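Local coordinates for putative protein (Neisseria meningitidis, PDB 2O3G) that is of unknown function but forms the transporter-associated domain of a CBS-domain membrane protein, a domain that may bind flavin adenine dinucleotide, at residues Val28-Ala31 against Pro32-Leu36; Pro37-Glu40 against Glu41-Phe45; Val76-Glu79 against Gly80-Ile83. All coordinates share one frame; numbering follows the deposited sequence.

Interaction 1 of 3, residues Val28-Ala31 against Pro32-Leu36; sequences VELA and PQLNL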
loop_
_atom_site.group_PDB
_atom_site.type_symbol
_atom_site.label_atom_id
_atom_site.label_comp_id
_atom_site.label_asym_id
_atom_site.label_seq_id
_atom_site.Cartn_x
_atom_site.Cartn_y
_atom_site.Cartn_z
ATOM N N VAL A 28 10.033 1.884 2.463
ATOM C CA VAL A 28 11.109 2.690 2.958
ATOM C C VAL A 28 11.208 3.946 2.177
ATOM O O VAL A 28 11.835 4.908 2.579
ATOM C CB VAL A 28 12.378 1.808 2.940
ATOM C CG1 VAL A 28 13.647 2.579 2.632
ATOM C CG2 VAL A 28 12.462 1.189 4.284
ATOM N N GLU A 29 10.623 3.938 0.998
ATOM C CA GLU A 29 10.741 5.104 0.110
ATOM C C GLU A 29 9.516 6.055 0.237
ATOM O O GLU A 29 9.700 7.244 0.326
ATOM C CB GLU A 29 10.972 4.641 -1.331
ATOM C CG GLU A 29 12.513 4.292 -1.689
ATOM C CD GLU A 29 13.550 5.470 -1.540
ATOM O OE1 GLU A 29 13.190 6.641 -1.905
ATOM O OE2 GLU A 29 14.731 5.217 -1.062
ATOM N N LEU A 30 8.303 5.495 0.241
ATOM C CA LEU A 30 7.060 6.180 0.499
ATOM C C LEU A 30 7.023 6.802 1.909
ATOM O O LEU A 30 6.785 8.003 2.047
ATOM C CB LEU A 30 5.941 5.170 0.458
ATOM C CG LEU A 30 4.567 5.624 -0.053
ATOM C CD1 LEU A 30 3.510 4.962 0.748
ATOM C CD2 LEU A 30 4.413 7.179 -0.101
ATOM N N ALA A 31 7.254 5.991 2.940
ATOM C CA ALA A 31 7.015 6.385 4.348
ATOM C C ALA A 31 7.661 7.657 4.790
ATOM O O ALA A 31 7.017 8.518 5.290
ATOM C CB ALA A 31 7.361 5.289 5.288
ATOM N N PRO A 32 8.913 7.845 4.527
ATOM C CA PRO A 32 9.470 9.103 4.963
ATOM C C PRO A 32 8.796 10.225 4.280
ATOM O O PRO A 32 8.887 11.338 4.660
ATOM C CB PRO A 32 10.851 9.086 4.395
ATOM C CG PRO A 32 11.120 7.715 3.972
ATOM C CD PRO A 32 9.865 6.993 3.803
ATOM N N GLN A 33 8.140 9.991 3.193
ATOM C CA GLN A 33 7.501 11.129 2.573
ATOM C C GLN A 33 6.098 11.332 3.167
ATOM O O GLN A 33 5.620 12.417 3.137
ATOM C CB GLN A 33 7.329 10.863 1.063
ATOM C CG GLN A 33 8.511 11.131 0.087
ATOM C CD GLN A 33 8.115 10.634 -1.360
ATOM O OE1 GLN A 33 7.642 11.423 -2.221
ATOM N NE2 GLN A 33 8.221 9.315 -1.581
ATOM N N LEU A 34 5.360 10.307 3.538
ATOM C CA LEU A 34 4.086 10.586 4.132
ATOM C C LEU A 34 4.176 10.631 5.703
ATOM O O LEU A 34 3.205 10.366 6.428
ATOM C CB LEU A 34 3.149 9.505 3.678
ATOM C CG LEU A 34 2.402 9.850 2.397
ATOM C CD1 LEU A 34 3.331 10.661 1.460
ATOM C CD2 LEU A 34 1.692 8.623 1.791
ATOM N N ASN A 35 5.350 10.878 6.258
ATOM C CA ASN A 35 5.593 10.462 7.654
ATOM C C ASN A 35 4.930 9.227 8.128
ATOM O O ASN A 35 4.373 9.247 9.212
ATOM C CB ASN A 35 5.215 11.588 8.589
ATOM C CG ASN A 35 6.161 12.709 8.418
ATOM O OD1 ASN A 35 7.272 12.460 7.931
ATOM N ND2 ASN A 35 5.763 13.951 8.725
ATOM N N LEU A 36 4.913 8.165 7.357
ATOM C CA LEU A 36 4.385 6.911 7.925
ATOM C C LEU A 36 5.266 6.379 9.028
ATOM O O LEU A 36 6.458 6.649 9.093
ATOM C CB LEU A 36 4.275 5.830 6.884
ATOM C CG LEU A 36 3.258 6.207 5.848
ATOM C CD1 LEU A 36 3.300 5.304 4.638
ATOM C CD2 LEU A 36 1.975 6.082 6.569
#
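Leu30 and Ala31 face the residues that follow them through two backbone bonds of different span: Leu34 N donates to Leu30 O at 3.1 Å, one helical turn on, and Leu36 N reaches five residues back to Ala31 O at 3.0 Å. The wider second loop goes with Asn35, whose positive phi (33°) gives it a left-handed backbone, a conformation that asparagine tolerates better than most residues. Pro32 N has no hydrogen for Val28 O, so the helical bonding pattern is interrupted there, and the ring lies against that carbonyl with CD 3.1 Å from the oxygen.

Gln33 makes the polar side-chain contact. Its CG lies anti to the carbonyl carbon (chi1 -83°) and the chain then runs extended, which carries the amide back beside the preceding turn. There NE2 donates to Glu29 O at 3.2 Å in a nearly straight bond. The acceptor lies close to the plane of the glutamine amide, whereas the donor sits well above the plane of the carbonyl.

The apolar contacts divide between the branches of Leu30. CD2 meets CD2 of Leu34 at 3.6 Å, while CD1 meets CD1 of Leu36 at 3.9 Å. The small methyl of Ala31 lies against Leu36, CB to CB 3.5 Å. Leu34 and Leu36 both continue onto Trp71 of strand 71-79, so the turn lies against the sheet. This is the turn following helix 27-30 in the transporter-associated domain, where left-handed Asn35 and the five-residue bond from Leu36 to Ala31 reverse the chain.

Interaction 2 of 3, residues Pro37-Glu40 against Glu41-Phe45; sequences PQQE and EDADF
Gln39 points across a bend to Ala43 and Phe45, and Glu40 meets Asp42, in the irregular loop between helix 27-30 and helix 48-56. There is no regular helix or strand here, and the contact lies at the surface, as the glutamines, glutamates and aspartates of the loop would suggest.

At its start, Pro37 ties the loop to the earlier helix: its carbonyl oxygen is hydrogen-bonded to Tyr27 OH. Gln38 then holds its own neighbour. With CG anti to the backbone nitrogen and a bend at the next bond, its amide comes round beside the chain, and NE2 donates to Gln39 O at 2.6 Å. The bond is nearly straight, lies in the carbonyl plane and uses a lone pair of the oxygen.

Gln39 turns its side chain inward across the bend. Extended beyond CG, it brings NE2 to 4.1 Å from Ala43 CB and 3.5 Å from Phe45 O, the latter too long to count as a hydrogen bond. The same nitrogen stands 4.0 Å from Phe45 CE1 and approaches the ring obliquely, the amide and ring planes being 41° apart. A long, flexible glutamine can span this distance, and the small Ala43 lets the amide pass beside it. The phenylalanine ring packs on Leu51 and against the side chain of Glu54 of helix 48-56, linking the far end of the loop to that helix.

Glu40 comes last and sits beside another acid. Asp42 OD1 lies against its CG methylene, 3.0 Å away, where the glutamate chain bends (chi2 -64°). The two carboxylates, turned 76° against each other, may repel mildly; Glu40 OE1 lies 4.8 Å from Asp42 OD1.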
loop_
_atom_site.group_PDB
_atom_site.type_symbol
_atom_site.label_atom_id
_atom_site.label_comp_id
_atom_site.label_asym_id
_atom_site.label_seq_id
_atom_site.Cartn_x
_atom_site.Cartn_y
_atom_site.Cartn_z
ATOM N N PRO A 37 4.702 5.555 9.895
ATOM C CA PRO A 37 5.577 5.246 10.978
ATOM C C PRO A 37 6.723 4.150 10.612
ATOM O O PRO A 37 6.522 3.210 9.857
ATOM C CB PRO A 37 4.593 4.715 11.994
ATOM C CG PRO A 37 3.688 3.907 11.214
ATOM C CD PRO A 37 3.462 4.778 9.967
ATOM N N GLN A 38 7.916 4.360 11.110
ATOM C CA GLN A 38 9.006 3.433 11.023
ATOM C C GLN A 38 8.625 1.992 11.286
ATOM O O GLN A 38 7.899 1.693 12.212
ATOM C CB GLN A 38 9.986 3.880 12.072
ATOM C CG GLN A 38 11.083 2.907 12.435
ATOM C CD GLN A 38 12.189 2.864 11.395
ATOM O OE1 GLN A 38 12.702 3.908 10.874
ATOM N NE2 GLN A 38 12.511 1.650 11.011
ATOM N N GLN A 39 9.115 1.083 10.467
ATOM C CA GLN A 39 8.910 -0.332 10.797
ATOM C C GLN A 39 10.012 -0.961 11.701
ATOM O O GLN A 39 11.153 -0.441 11.834
ATOM C CB GLN A 39 8.621 -1.187 9.549
ATOM C CG GLN A 39 9.195 -0.602 8.299
ATOM C CD GLN A 39 9.265 -1.586 7.134
ATOM O OE1 GLN A 39 10.309 -1.659 6.468
ATOM N NE2 GLN A 39 8.164 -2.334 6.870
ATOM N N GLU A 40 9.623 -2.043 12.379
ATOM C CA GLU A 40 10.562 -2.883 13.141
ATOM C C GLU A 40 11.441 -3.715 12.201
ATOM O O GLU A 40 11.153 -3.829 10.990
ATOM C CB GLU A 40 9.813 -3.808 14.143
ATOM C CG GLU A 40 8.542 -4.482 13.610
ATOM C CD GLU A 40 7.487 -3.460 13.261
ATOM O OE1 GLU A 40 7.335 -3.108 12.048
ATOM O OE2 GLU A 40 6.848 -2.960 14.229
ATOM N N GLU A 41 12.492 -4.321 12.756
ATOM C CA GLU A 41 13.262 -5.342 12.032
ATOM C C GLU A 41 12.439 -6.591 11.511
ATOM O O GLU A 41 12.648 -7.032 10.381
ATOM C CB GLU A 41 14.470 -5.770 12.881
ATOM C CG GLU A 41 15.311 -4.625 13.506
ATOM C CD GLU A 41 16.272 -5.163 14.633
ATOM O OE1 GLU A 41 15.843 -5.278 15.829
ATOM O OE2 GLU A 41 17.451 -5.494 14.305
ATOM N N ASP A 42 11.511 -7.145 12.312
ATOM C CA ASP A 42 10.740 -8.376 11.883
ATOM C C ASP A 42 9.651 -8.072 10.773
ATOM O O ASP A 42 8.643 -8.788 10.613
ATOM C CB ASP A 42 10.193 -9.206 13.105
ATOM C CG ASP A 42 8.746 -8.755 13.565
ATOM O OD1 ASP A 42 8.480 -7.509 13.727
ATOM O OD2 ASP A 42 7.874 -9.668 13.753
ATOM N N ALA A 43 9.913 -6.985 10.042
ATOM C CA ALA A 43 9.128 -6.413 8.926
ATOM C C ALA A 43 8.236 -7.383 8.161
ATOM O O ALA A 43 8.734 -8.267 7.467
ATOM C CB ALA A 43 10.145 -5.777 7.943
ATOM N N ASP A 44 6.934 -7.244 8.196
ATOM C CA ASP A 44 6.206 -8.106 7.261
ATOM C C ASP A 44 5.973 -7.745 5.780
ATOM O O ASP A 44 5.223 -8.487 5.103
ATOM C CB ASP A 44 4.866 -8.344 7.808
ATOM C CG ASP A 44 4.939 -8.940 9.128
ATOM O OD1 ASP A 44 5.507 -10.070 9.162
ATOM O OD2 ASP A 44 4.462 -8.277 10.093
ATOM N N PHE A 45 6.531 -6.639 5.272
ATOM C CA PHE A 45 6.304 -6.251 3.888
ATOM C C PHE A 45 7.365 -5.254 3.490
ATOM O O PHE A 45 8.030 -4.743 4.329
ATOM C CB PHE A 45 4.867 -5.752 3.660
ATOM C CG PHE A 45 4.430 -4.593 4.575
ATOM C CD1 PHE A 45 4.879 -3.277 4.333
ATOM C CD2 PHE A 45 3.568 -4.826 5.655
ATOM C CE1 PHE A 45 4.506 -2.241 5.136
ATOM C CE2 PHE A 45 3.199 -3.778 6.474
ATOM C CZ PHE A 45 3.689 -2.465 6.227
#

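Interaction 3 of 3, residues Val76-Glu79 against Gly80-Ile83; sequences VEKE and GQRI. With EDO (1,2-ethanediol), chain B.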
loop_
_atom_site.group_PDB
_atom_site.type_symbol
_atom_site.label_atom_id
_atom_site.label_comp_id
_atom_site.label_asym_id
_atom_site.label_seq_id
_atom_site.Cartn_x
_atom_site.Cartn_y
_atom_site.Cartn_z
ATOM N N VAL A 76 -5.925 -0.049 -7.554
ATOM C CA VAL A 76 -6.700 0.501 -8.626
ATOM C C VAL A 76 -6.464 -0.235 -9.936
ATOM O O VAL A 76 -7.429 -0.540 -10.671
ATOM C CB VAL A 76 -6.583 2.068 -8.808
ATOM C CG1 VAL A 76 -7.210 2.738 -7.642
ATOM C CG2 VAL A 76 -5.166 2.532 -9.079
ATOM N N GLU A 77 -5.193 -0.521 -10.209
ATOM C CA GLU A 77 -4.830 -1.415 -11.278
ATOM C C GLU A 77 -4.027 -2.675 -10.795
ATOM O O GLU A 77 -3.004 -2.577 -10.106
ATOM C CB GLU A 77 -4.059 -0.586 -12.270
ATOM C CG GLU A 77 -4.047 -1.066 -13.646
ATOM C CD GLU A 77 -2.863 -0.463 -14.326
ATOM O OE1 GLU A 77 -2.465 0.655 -13.892
ATOM O OE2 GLU A 77 -2.308 -1.095 -15.262
ATOM N N LYS A 78 -4.535 -3.857 -11.148
ATOM C CA LYS A 78 -3.753 -5.096 -11.163
ATOM C C LYS A 78 -3.274 -5.337 -12.585
ATOM O O LYS A 78 -4.089 -5.308 -13.542
ATOM C CB LYS A 78 -4.626 -6.260 -10.771
ATOM C CG LYS A 78 -5.254 -6.124 -9.440
ATOM C CD LYS A 78 -4.654 -7.111 -8.509
ATOM C CE LYS A 78 -4.965 -8.498 -8.981
ATOM N NZ LYS A 78 -5.333 -9.263 -7.801
ATOM N N GLU A 79 -1.962 -5.544 -12.733
ATOM C CA GLU A 79 -1.378 -6.209 -13.916
ATOM C C GLU A 79 -1.157 -7.688 -13.603
ATOM O O GLU A 79 -0.144 -8.095 -12.997
ATOM C CB GLU A 79 -0.057 -5.585 -14.337
ATOM C CG GLU A 79 0.545 -6.284 -15.554
ATOM C CD GLU A 79 -0.066 -5.811 -16.903
ATOM O OE1 GLU A 79 0.589 -6.123 -17.951
ATOM O OE2 GLU A 79 -1.160 -5.122 -16.905
ATOM N N GLY A 80 -2.125 -8.487 -14.012
ATOM C CA GLY A 80 -2.007 -9.884 -13.789
ATOM C C GLY A 80 -2.219 -10.134 -12.328
ATOM O O GLY A 80 -3.317 -9.945 -11.762
ATOM N N GLN A 81 -1.188 -10.605 -11.676
ATOM C CA GLN A 81 -1.420 -10.947 -10.290
ATOM C C GLN A 81 -0.628 -9.954 -9.451
ATOM O O GLN A 81 -0.637 -10.048 -8.261
ATOM C CB GLN A 81 -1.077 -12.421 -10.033
ATOM C CG GLN A 81 -1.742 -13.012 -8.827
ATOM C CD GLN A 81 -3.138 -13.476 -9.043
ATOM O OE1 GLN A 81 -3.983 -13.394 -8.127
ATOM N NE2 GLN A 81 -3.416 -13.991 -10.248
ATOM N N ARG A 82 0.021 -8.997 -10.105
ATOM C CA ARG A 82 0.794 -7.986 -9.459
ATOM C C ARG A 82 -0.160 -6.830 -9.208
ATOM O O ARG A 82 -1.030 -6.553 -10.046
ATOM C CB ARG A 82 1.921 -7.503 -10.383
ATOM C CG ARG A 82 2.889 -6.514 -9.730
ATOM C CD ARG A 82 4.088 -6.125 -10.610
ATOM N NE ARG A 82 3.661 -5.758 -11.975
ATOM C CZ ARG A 82 3.753 -6.539 -13.075
ATOM N NH1 ARG A 82 3.336 -6.073 -14.261
ATOM N NH2 ARG A 82 4.277 -7.779 -13.024
ATOM N N ILE A 83 0.015 -6.156 -8.061
ATOM C CA ILE A 83 -0.694 -4.919 -7.751
ATOM C C ILE A 83 0.106 -3.865 -8.432
ATOM O O ILE A 83 1.235 -3.558 -8.067
ATOM C CB ILE A 83 -0.701 -4.650 -6.266
ATOM C CG1 ILE A 83 -1.557 -5.678 -5.543
ATOM C CG2 ILE A 83 -1.371 -3.384 -5.979
ATOM C CD1 ILE A 83 -1.093 -5.905 -4.099
HETATM C C1 EDO B . 2.680 -12.568 -11.613
HETATM O O1 EDO B . 1.271 -12.360 -11.781
HETATM C C2 EDO B . 3.201 -11.312 -10.843
HETATM O O2 EDO B . 4.165 -10.498 -11.598
#
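A two-residue beta hairpin with a type II' turn joins strand 71-79 to strand 82-90, with Gly80, whose positive phi (73°) favours glycine, and Gln81 at its corners. Arg82 N donates to Glu79 O at 3.0 Å, closing the hydrogen-bonded pair, and the return bond from Glu79 N to Arg82 O is weak. Next to them Lys78 and Ile83 make a non-hydrogen-bonded pair, with Lys78 CA 3.3 Å from Arg82 O.

Glu79 and Arg82 run side by side on one face of the sheet. Arg82 NH1 lies beside CB and CG of Glu79, 3.1 Å from CG, and Glu79 O stands over one face of the guanidinium. Glu79 OE1, 4.6 Å from Arg82 NH1, is too far for a salt bridge; Arg82 NE makes one with Glu84. 1,2-Ethanediol, probably from the crystallisation liquor, has O2 near the guanidinium edge and accepts a weak bond from Gln81 N on O1.

On the other face, Lys78 and Ile83 turn towards the loop after helix 48-56, where Lys78 NZ bonds to Pro60 O and Ile83 touches Pro60. Val76 and Glu77 both oppose Arg85 in a classic beta bulge, and strands 65-68 and 20-22 flank the pair.

In the fold
The three contacts are local and follow one another along the chain. Interaction 1 is partly buried and combines backbone bonds with leucine contacts, Leu34 and Leu36 resting on Trp71. Interaction 2 continues the same loop at the surface; its two halves meet by van der Waals contact, the one side-chain hydrogen bond lying within the first. The two touch lightly, Val28 CG2 standing 4.2 Å from Gln39 OE1. Interaction 3 is also superficial, yet its order comes chiefly from paired backbone, with charged side chains bonding to residues outside it. It sits across the chain's centre from both others, about 22 Å centre to centre from interaction 1. Strand 71-79 connects these ends, from Trp71 to Glu79.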